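Local coordinates for protein acyl-coenzyme A thioesterase THEM4 (Rhodococcus sp., PDB 2OV9) that probably hydrolyses long- and medium-chain fatty acyl-coenzyme A thioesters to the free fatty acid and coenzyme A, at residues Ile192-Ala195 and Val199-Ser202; Glu83-His88 and Leu142-Ala147; Leu42-Asp45 and Asn50-Arg53. All coordinates share one frame; numbering follows the deposited sequence.

Overall arrangement
Three contacts follow one another along the chain without nesting or crossing, each shut before the next opens. Contact 3 comes first, bridging the connection between helices 26-43 and 51-67 of the N-terminal helical region, with four residues between its two segments. Contact 2 closes a much longer excursion of 53 residues, bringing the loop segment 83-88 onto the central helix 131-148 of the hotdog fold. Contact 1 finally closes the tight turn of the hairpin made by strands 185-194 and 199-208. Contacts 2 and 3 lie on opposite sides of the chain's centre, their nearest atoms about 19 Å apart, whereas contacts 1 and 2 approach to about 8 Å between nearest atoms.

Contact 1 (Ile192-Ala195 and Val199-Ser202)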
ATOM      1  N   ILE B 192     -12.745  -6.933  -6.802  1.00 34.42           N
ATOM      2  CA  ILE B 192     -12.649  -5.570  -7.311  1.00 33.80           C
ATOM      3  C   ILE B 192     -13.218  -5.685  -8.705  1.00 33.37           C
ATOM      4  O   ILE B 192     -12.746  -6.519  -9.486  1.00 32.34           O
ATOM      5  CB  ILE B 192     -11.172  -5.113  -7.465  1.00 33.48           C
ATOM      6  CG1 ILE B 192     -10.529  -4.939  -6.094  1.00 33.78           C
ATOM      7  CG2 ILE B 192     -11.083  -3.802  -8.271  1.00 32.53           C
ATOM      8  CD1 ILE B 192      -9.023  -4.575  -6.081  1.00 35.37           C
ATOM      9  N   ARG B 193     -14.204  -4.847  -9.026  1.00 33.55           N
ATOM     10  CA  ARG B 193     -14.790  -4.843 -10.367  1.00 33.66           C
ATOM     11  C   ARG B 193     -14.693  -3.481 -11.031  1.00 34.94           C
ATOM     12  O   ARG B 193     -14.678  -2.451 -10.361  1.00 36.21           O
ATOM     13  CB  ARG B 193     -16.275  -5.226 -10.290  1.00 33.81           C
ATOM     14  CG  ARG B 193     -16.504  -6.633  -9.785  1.00 33.99           C
ATOM     15  CD  ARG B 193     -17.976  -6.957  -9.521  1.00 35.54           C
ATOM     16  NE  ARG B 193     -18.016  -8.268  -8.861  1.00 40.65           N
ATOM     17  CZ  ARG B 193     -18.466  -9.384  -9.428  1.00 42.44           C
ATOM     18  NH1 ARG B 193     -18.963  -9.364 -10.661  1.00 45.07           N
ATOM     19  NH2 ARG B 193     -18.431 -10.529  -8.758  1.00 43.19           N
ATOM     20  N   THR B 194     -14.694  -3.456 -12.357  1.00 35.48           N
ATOM     21  CA  THR B 194     -14.869  -2.183 -13.037  1.00 35.72           C
ATOM     22  C   THR B 194     -16.350  -1.813 -13.054  1.00 35.79           C
ATOM     23  O   THR B 194     -17.216  -2.601 -12.634  1.00 35.44           O
ATOM     24  CB  THR B 194     -14.262  -2.201 -14.455  1.00 36.65           C
ATOM     25  OG1 THR B 194     -14.681  -3.381 -15.156  1.00 36.63           O
ATOM     26  CG2 THR B 194     -12.729  -2.150 -14.364  1.00 36.48           C
ATOM     27  N   ALA B 195     -16.645  -0.607 -13.540  1.00 35.28           N
ATOM     28  CA  ALA B 195     -18.008  -0.090 -13.566  1.00 35.09           C
ATOM     29  C   ALA B 195     -18.982  -0.970 -14.361  1.00 35.05           C
ATOM     30  O   ALA B 195     -20.172  -1.003 -14.061  1.00 35.33           O
ATOM     31  CB  ALA B 195     -18.004   1.354 -14.122  1.00 34.85           C
ATOM     32  N   VAL B 199     -15.125  -8.664 -13.134  1.00 32.71           N
ATOM     33  CA  VAL B 199     -14.173  -8.832 -12.035  1.00 34.09           C
ATOM     34  C   VAL B 199     -12.725  -8.689 -12.522  1.00 34.24           C
ATOM     35  O   VAL B 199     -12.329  -9.297 -13.537  1.00 34.36           O
ATOM     36  CB  VAL B 199     -14.304 -10.225 -11.399  1.00 35.29           C
ATOM     37  CG1 VAL B 199     -13.311 -10.380 -10.232  1.00 34.62           C
ATOM     38  CG2 VAL B 199     -15.729 -10.469 -10.917  1.00 37.07           C
ATOM     39  N   CYS B 200     -11.948  -7.873 -11.815  1.00 34.30           N
ATOM     40  CA  CYS B 200     -10.537  -7.666 -12.095  1.00 34.35           C
ATOM     41  C   CYS B 200      -9.695  -8.533 -11.173  1.00 34.16           C
ATOM     42  O   CYS B 200      -8.796  -9.256 -11.629  1.00 34.33           O
ATOM     43  CB  CYS B 200     -10.179  -6.195 -11.862  1.00 34.30           C
ATOM     44  SG  CYS B 200     -10.939  -5.151 -13.070  1.00 38.82           S
ATOM     45  N   VAL B 201      -9.978  -8.440  -9.878  1.00 33.54           N
ATOM     46  CA  VAL B 201      -9.262  -9.209  -8.858  1.00 33.59           C
ATOM     47  C   VAL B 201     -10.277  -9.796  -7.901  1.00 34.29           C
ATOM     48  O   VAL B 201     -11.294  -9.169  -7.583  1.00 33.40           O
ATOM     49  CB  VAL B 201      -8.315  -8.320  -8.029  1.00 34.60           C
ATOM     50  CG1 VAL B 201      -7.360  -9.200  -7.136  1.00 31.94           C
ATOM     51  CG2 VAL B 201      -7.490  -7.457  -8.944  1.00 36.22           C
ATOM     52  N   SER B 202     -10.006 -10.997  -7.397  1.00 34.40           N
ATOM     53  CA  SER B 202     -10.877 -11.572  -6.402  1.00 34.06           C
ATOM     54  C   SER B 202      -9.987 -12.124  -5.301  1.00 34.75           C
ATOM     55  O   SER B 202      -8.814 -12.341  -5.508  1.00 34.43           O
ATOM     56  CB  SER B 202     -11.766 -12.666  -7.023  1.00 34.81           C
ATOM     57  OG  SER B 202     -11.012 -13.783  -7.502  1.00 35.10           O
TER
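Antiparallel strands meet here across a classic beta bulge, in which C200 and V201 both face I192, so the register slips by one residue between the hydrogen-bonded pair I192-V201 and the non-hydrogen-bonded pair R193-V199. The carbonyl oxygen of I192 takes both bulge amides: C200 N binds I192 O at 2.8 Å, nearly straight, while V201 N adds a weak bond to that oxygen at 3.4 Å. I192 N in turn donates to V201 O at 2.8 Å. On the face shared by R193 and V199, the arginine chain runs extended from CG to NE and lays its guanidinium flat over a valine methyl; V199 CG2 sits 3.2 Å above the plane, over its centre. This branch, anti to the valine's own carbonyl carbon (chi1 -179°), is the one turned to the arginine. The N-H groups of the guanidinium are engaged elsewhere, NH2 in a salt bridge to D191 and NH1 on the carbonyl oxygen of G197. A leucine in place of R193 would probably deprive D191 of this salt-bridge partner, and the methyl of V199 of its flat cover. On the other face, I192 and V201 direct their side chains to S134 and L138 of helix 131-148, with I192 CD1 4.3 Å from V201 CB. Farther toward the turn, T194 CG2 touches C200 SG at 3.7 Å, the threonine hydroxyl being bonded to D196. Chemically the hairpin end is thus two-sided: apolar where it packs on the hotdog helix, charged where the arginine combines a hydrophobic face with polar edges.

Contact 2 (Glu83-His88 and Leu142-Ala147); sequences EGVTRH and LGVANA
V85 presents a different methyl to each of two helix residues, V144 and A147. Its CG1, anti to the backbone N (chi1 -180°), lies 4.2 Å from V144 CG2, while its CG2, anti to the carbonyl carbon, lies 4.2 Å from A147 CB. The two valines meet at a slant, methyl against methyl. A147, one turn further along the helix, has its methyl directed toward the loop. The fork of V85 therefore spans a small apolar strip, at ordinary van der Waals distances and over a modest interface of 123 Å².

This strip belongs to helix 131-148, the central helix of the hotdog fold, around which the antiparallel sheet curls. L142 and N146 of the same helix address that sheet, through V203, F207 and T188, so the loop residue V85 comes to another flank of the helix. L18 and L104 also touch V144 there. Before V85, G84 adopts backbone angles (112°/-179°) that call for glycine, since a CB there would be jammed against the carbonyl oxygen of E83. Beyond it the loop runs on to the dimer interface, where H88 NE2 is hydrogen-bonded to G124 O of the second subunit.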
ATOM      1  N   GLU B  83     -12.717  -4.483  17.857  1.00 46.78           N
ATOM      2  CA  GLU B  83     -12.885  -3.135  18.414  1.00 46.32           C
ATOM      3  C   GLU B  83     -13.603  -2.151  17.482  1.00 46.23           C
ATOM      4  O   GLU B  83     -13.885  -1.016  17.878  1.00 46.36           O
ATOM      5  CB  GLU B  83     -11.532  -2.566  18.845  1.00 46.35           C
ATOM      6  CG  GLU B  83     -10.853  -3.394  19.916  1.00 45.95           C
ATOM      7  CD  GLU B  83      -9.520  -2.821  20.387  1.00 46.87           C
ATOM      8  OE1 GLU B  83      -9.089  -1.761  19.882  1.00 47.09           O
ATOM      9  OE2 GLU B  83      -8.898  -3.449  21.273  1.00 48.01           O
ATOM     10  N   GLY B  84     -13.910  -2.595  16.264  1.00 45.14           N
ATOM     11  CA  GLY B  84     -14.615  -1.765  15.295  1.00 44.98           C
ATOM     12  C   GLY B  84     -13.680  -1.447  14.153  1.00 44.58           C
ATOM     13  O   GLY B  84     -12.532  -1.890  14.144  1.00 44.65           O
ATOM     14  N   VAL B  85     -14.152  -0.670  13.187  1.00 44.19           N
ATOM     15  CA  VAL B  85     -13.342  -0.380  12.002  1.00 43.76           C
ATOM     16  C   VAL B  85     -12.228   0.635  12.334  1.00 43.91           C
ATOM     17  O   VAL B  85     -12.493   1.651  12.981  1.00 43.76           O
ATOM     18  CB  VAL B  85     -14.252   0.113  10.847  1.00 43.53           C
ATOM     19  CG1 VAL B  85     -13.459   0.414   9.620  1.00 44.60           C
ATOM     20  CG2 VAL B  85     -15.325  -0.948  10.533  1.00 42.91           C
ATOM     21  N   THR B  86     -10.994   0.331  11.899  1.00 43.76           N
ATOM     22  CA  THR B  86      -9.798   1.177  12.098  1.00 43.60           C
ATOM     23  C   THR B  86      -9.939   2.536  11.424  1.00 43.53           C
ATOM     24  O   THR B  86     -10.715   2.685  10.471  1.00 43.00           O
ATOM     25  CB  THR B  86      -8.538   0.536  11.501  1.00 43.72           C
ATOM     26  OG1 THR B  86      -8.738   0.348  10.095  1.00 44.80           O
ATOM     27  CG2 THR B  86      -8.250  -0.811  12.147  1.00 44.54           C
ATOM     28  N   ARG B  87      -9.156   3.507  11.892  1.00 42.98           N
ATOM     29  CA  ARG B  87      -9.195   4.864  11.360  1.00 42.99           C
ATOM     30  C   ARG B  87      -7.802   5.423  10.942  1.00 42.18           C
ATOM     31  O   ARG B  87      -7.675   6.587  10.561  1.00 41.34           O
ATOM     32  CB  ARG B  87      -9.788   5.759  12.441  1.00 43.45           C
ATOM     33  CG  ARG B  87     -10.703   6.803  11.898  1.00 46.88           C
ATOM     34  CD  ARG B  87     -11.039   7.801  12.970  1.00 49.68           C
ATOM     35  NE  ARG B  87     -11.516   9.065  12.410  1.00 51.04           N
ATOM     36  CZ  ARG B  87     -10.745  10.129  12.209  1.00 50.67           C
ATOM     37  NH1 ARG B  87      -9.449  10.075  12.502  1.00 50.10           N
ATOM     38  NH2 ARG B  87     -11.272  11.236  11.705  1.00 49.28           N
ATOM     39  N   HIS B  88      -6.765   4.597  11.061  1.00 41.37           N
ATOM     40  CA  HIS B  88      -5.376   5.040  10.927  1.00 40.63           C
ATOM     41  C   HIS B  88      -4.658   4.255   9.845  1.00 39.46           C
ATOM     42  O   HIS B  88      -3.447   4.419   9.639  1.00 38.23           O
ATOM     43  CB  HIS B  88      -4.646   4.744  12.228  1.00 40.95           C
ATOM     44  CG  HIS B  88      -4.597   3.283  12.556  1.00 43.38           C
ATOM     45  ND1 HIS B  88      -5.541   2.670  13.354  1.00 45.53           N
ATOM     46  CD2 HIS B  88      -3.735   2.306  12.174  1.00 45.00           C
ATOM     47  CE1 HIS B  88      -5.256   1.383  13.461  1.00 46.46           C
ATOM     48  NE2 HIS B  88      -4.165   1.136  12.757  1.00 46.84           N
ATOM     49  N   LEU B 142     -11.875  -7.173   3.449  1.00 34.41           N
ATOM     50  CA  LEU B 142     -12.275  -8.413   4.146  1.00 34.26           C
ATOM     51  C   LEU B 142     -12.330  -8.194   5.658  1.00 34.38           C
ATOM     52  O   LEU B 142     -13.237  -8.694   6.324  1.00 34.00           O
ATOM     53  CB  LEU B 142     -11.322  -9.599   3.838  1.00 34.46           C
ATOM     54  CG  LEU B 142     -11.198 -10.044   2.370  1.00 33.86           C
ATOM     55  CD1 LEU B 142     -10.385 -11.324   2.293  1.00 34.12           C
ATOM     56  CD2 LEU B 142     -12.575 -10.237   1.767  1.00 31.81           C
ATOM     57  N   GLY B 143     -11.362  -7.452   6.191  1.00 34.02           N
ATOM     58  CA  GLY B 143     -11.389  -7.066   7.616  1.00 33.82           C
ATOM     59  C   GLY B 143     -12.632  -6.285   8.001  1.00 33.82           C
ATOM     60  O   GLY B 143     -13.237  -6.510   9.046  1.00 33.91           O
ATOM     61  N   VAL B 144     -13.015  -5.348   7.148  1.00 33.43           N
ATOM     62  CA  VAL B 144     -14.186  -4.543   7.394  1.00 32.97           C
ATOM     63  C   VAL B 144     -15.441  -5.392   7.253  1.00 33.42           C
ATOM     64  O   VAL B 144     -16.377  -5.241   8.042  1.00 33.32           O
ATOM     65  CB  VAL B 144     -14.244  -3.338   6.427  1.00 33.17           C
ATOM     66  CG1 VAL B 144     -15.520  -2.541   6.629  1.00 31.99           C
ATOM     67  CG2 VAL B 144     -13.024  -2.438   6.621  1.00 32.32           C
ATOM     68  N   ALA B 145     -15.478  -6.267   6.242  1.00 32.70           N
ATOM     69  CA  ALA B 145     -16.619  -7.180   6.066  1.00 32.75           C
ATOM     70  C   ALA B 145     -16.781  -8.063   7.281  1.00 32.36           C
ATOM     71  O   ALA B 145     -17.892  -8.320   7.733  1.00 32.99           O
ATOM     72  CB  ALA B 145     -16.476  -8.015   4.811  1.00 30.98           C
ATOM     73  N   ASN B 146     -15.677  -8.527   7.845  1.00 33.55           N
ATOM     74  CA  ASN B 146     -15.781  -9.273   9.082  1.00 33.82           C
ATOM     75  C   ASN B 146     -16.344  -8.456  10.246  1.00 34.44           C
ATOM     76  O   ASN B 146     -17.160  -8.970  11.010  1.00 35.46           O
ATOM     77  CB  ASN B 146     -14.428  -9.886   9.471  1.00 34.61           C
ATOM     78  CG  ASN B 146     -13.996 -11.012   8.536  1.00 34.60           C
ATOM     79  OD1 ASN B 146     -14.815 -11.605   7.852  1.00 34.29           O
ATOM     80  ND2 ASN B 146     -12.708 -11.344   8.554  1.00 36.14           N
ATOM     81  N   ALA B 147     -15.897  -7.209  10.412  1.00 34.76           N
ATOM     82  CA  ALA B 147     -16.454  -6.344  11.470  1.00 35.01           C
ATOM     83  C   ALA B 147     -17.963  -6.187  11.289  1.00 35.04           C
ATOM     84  O   ALA B 147     -18.731  -6.333  12.234  1.00 35.56           O
ATOM     85  CB  ALA B 147     -15.787  -4.971  11.464  1.00 35.62           C
TER

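Contact 3 (Leu42-Asp45 and Asn50-Arg53)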
ATOM      1  N   LEU B  42       5.273  12.570  -8.593  1.00 37.00           N
ATOM      2  CA  LEU B  42       5.474  11.500  -9.586  1.00 37.14           C
ATOM      3  C   LEU B  42       5.317  11.987 -11.025  1.00 37.91           C
ATOM      4  O   LEU B  42       5.741  11.321 -11.969  1.00 37.59           O
ATOM      5  CB  LEU B  42       4.526  10.327  -9.315  1.00 37.38           C
ATOM      6  CG  LEU B  42       4.931   9.455  -8.128  1.00 36.87           C
ATOM      7  CD1 LEU B  42       3.740   8.705  -7.575  1.00 35.42           C
ATOM      8  CD2 LEU B  42       6.056   8.470  -8.509  1.00 35.06           C
ATOM      9  N   ARG B  43       4.699  13.147 -11.181  1.00 38.17           N
ATOM     10  CA  ARG B  43       4.451  13.724 -12.495  1.00 38.62           C
ATOM     11  C   ARG B  43       5.329  14.924 -12.799  1.00 38.40           C
ATOM     12  O   ARG B  43       5.326  15.407 -13.933  1.00 37.91           O
ATOM     13  CB  ARG B  43       3.012  14.203 -12.604  1.00 39.40           C
ATOM     14  CG  ARG B  43       1.989  13.117 -12.617  1.00 42.94           C
ATOM     15  CD  ARG B  43       0.621  13.702 -12.932  1.00 47.66           C
ATOM     16  NE  ARG B  43      -0.253  12.709 -13.549  1.00 52.90           N
ATOM     17  CZ  ARG B  43      -1.025  11.875 -12.867  1.00 52.45           C
ATOM     18  NH1 ARG B  43      -1.024  11.927 -11.549  1.00 56.37           N
ATOM     19  NH2 ARG B  43      -1.792  10.994 -13.494  1.00 50.62           N
ATOM     20  N   THR B  44       6.051  15.417 -11.799  1.00 37.65           N
ATOM     21  CA  THR B  44       6.702  16.748 -11.907  1.00 37.42           C
ATOM     22  C   THR B  44       8.014  16.627 -12.690  1.00 37.95           C
ATOM     23  O   THR B  44       8.518  15.507 -12.880  1.00 37.58           O
ATOM     24  CB  THR B  44       6.914  17.416 -10.510  1.00 36.84           C
ATOM     25  OG1 THR B  44       7.104  18.827 -10.664  1.00 35.85           O
ATOM     26  CG2 THR B  44       8.119  16.824  -9.758  1.00 36.68           C
ATOM     27  N   ASP B  45       8.543  17.761 -13.150  1.00 37.60           N
ATOM     28  CA  ASP B  45       9.816  17.777 -13.902  1.00 38.81           C
ATOM     29  C   ASP B  45      10.953  17.633 -12.890  1.00 38.40           C
ATOM     30  O   ASP B  45      11.140  18.474 -12.018  1.00 37.65           O
ATOM     31  CB  ASP B  45       9.931  19.065 -14.732  1.00 38.55           C
ATOM     32  CG  ASP B  45      11.357  19.333 -15.263  1.00 41.29           C
ATOM     33  OD1 ASP B  45      12.145  18.378 -15.487  1.00 39.06           O
ATOM     34  OD2 ASP B  45      11.681  20.531 -15.455  1.00 43.11           O
ATOM     35  N   ASN B  50      14.042  24.362  -8.635  1.00 35.75           N
ATOM     36  CA  ASN B  50      13.230  24.713  -7.464  1.00 35.13           C
ATOM     37  C   ASN B  50      12.946  23.539  -6.502  1.00 35.84           C
ATOM     38  O   ASN B  50      12.513  23.766  -5.375  1.00 35.39           O
ATOM     39  CB  ASN B  50      11.886  25.287  -7.886  1.00 35.20           C
ATOM     40  CG  ASN B  50      12.002  26.577  -8.655  1.00 34.71           C
ATOM     41  OD1 ASN B  50      11.867  26.587  -9.880  1.00 35.15           O
ATOM     42  ND2 ASN B  50      12.235  27.674  -7.948  1.00 30.28           N
ATOM     43  N   LEU B  51      13.181  22.287  -6.924  1.00 35.43           N
ATOM     44  CA  LEU B  51      12.967  21.166  -6.026  1.00 35.15           C
ATOM     45  C   LEU B  51      13.881  21.218  -4.803  1.00 35.28           C
ATOM     46  O   LEU B  51      13.570  20.618  -3.781  1.00 35.93           O
ATOM     47  CB  LEU B  51      13.115  19.810  -6.752  1.00 35.57           C
ATOM     48  CG  LEU B  51      11.990  19.428  -7.726  1.00 35.58           C
ATOM     49  CD1 LEU B  51      12.413  18.225  -8.579  1.00 35.78           C
ATOM     50  CD2 LEU B  51      10.720  19.072  -6.960  1.00 38.83           C
ATOM     51  N   GLU B  52      15.000  21.921  -4.901  1.00 35.02           N
ATOM     52  CA  GLU B  52      15.852  22.127  -3.734  1.00 35.12           C
ATOM     53  C   GLU B  52      15.111  22.882  -2.607  1.00 34.71           C
ATOM     54  O   GLU B  52      15.077  22.441  -1.451  1.00 34.56           O
ATOM     55  CB  GLU B  52      17.137  22.852  -4.139  1.00 36.14           C
ATOM     56  CG  GLU B  52      18.044  23.183  -2.964  1.00 36.72           C
ATOM     57  CD  GLU B  52      19.219  24.046  -3.351  1.00 40.80           C
ATOM     58  OE1 GLU B  52      19.368  24.397  -4.549  1.00 40.34           O
ATOM     59  OE2 GLU B  52      19.999  24.379  -2.435  1.00 41.02           O
ATOM     60  N   ARG B  53      14.522  24.022  -2.938  1.00 34.42           N
ATOM     61  CA  ARG B  53      13.754  24.793  -1.968  1.00 33.90           C
ATOM     62  C   ARG B  53      12.485  24.023  -1.544  1.00 33.67           C
ATOM     63  O   ARG B  53      12.135  24.003  -0.365  1.00 33.53           O
ATOM     64  CB  ARG B  53      13.428  26.196  -2.528  1.00 34.14           C
ATOM     65  CG  ARG B  53      12.530  27.078  -1.622  1.00 33.64           C
ATOM     66  CD  ARG B  53      13.180  27.381  -0.298  1.00 34.38           C
ATOM     67  NE  ARG B  53      12.182  27.773   0.692  1.00 34.95           N
ATOM     68  CZ  ARG B  53      12.334  27.669   2.010  1.00 37.14           C
ATOM     69  NH1 ARG B  53      13.466  27.187   2.537  1.00 32.38           N
ATOM     70  NH2 ARG B  53      11.349  28.065   2.805  1.00 36.94           N
TER
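The hydroxyl of T44, whose methyl brushes L51, is gripped by two carbonyl oxygens of the second subunit: its OG1 is hydrogen-bonded to L65 O and to H68 O. With a single hydroxyl proton to offer, the threonine can only share or alternate it between these acceptors, which is likely to hold the rotation of the side chain. Meanwhile T44 CG2 stands 4.4 Å from L51 CD2, a loose methyl-to-methyl approach. The closer meeting belongs to the other leucine branch, for L51 CD1 comes to 3.7 Å from the backbone oxygen of D45. L51 reaches there because its CG lies anti to its carbonyl carbon (chi1 -72°) and CD1 then continues the chain outward from CA (chi2 168°), so that CD2 faces the methyl of T44 and CD1 the carbonyl oxygen of D45. Around this fork the second subunit adds L65, which packs on L51, and P70, which packs on D45. The carboxylate of D45 turns back into its own loop, where OD1 accepts a hydrogen bond from G47 N, two residues on, as in an Asx turn.

The interface between the two segments is small, 85 Å² in all, and purely a matter of van der Waals contact. Such a leucine from the first turn of one helix, reaching back to the first loop residues after the preceding helix, belongs to a helix-loop-helix connection whose two arms touch lightly, the second subunit contributing to the packing.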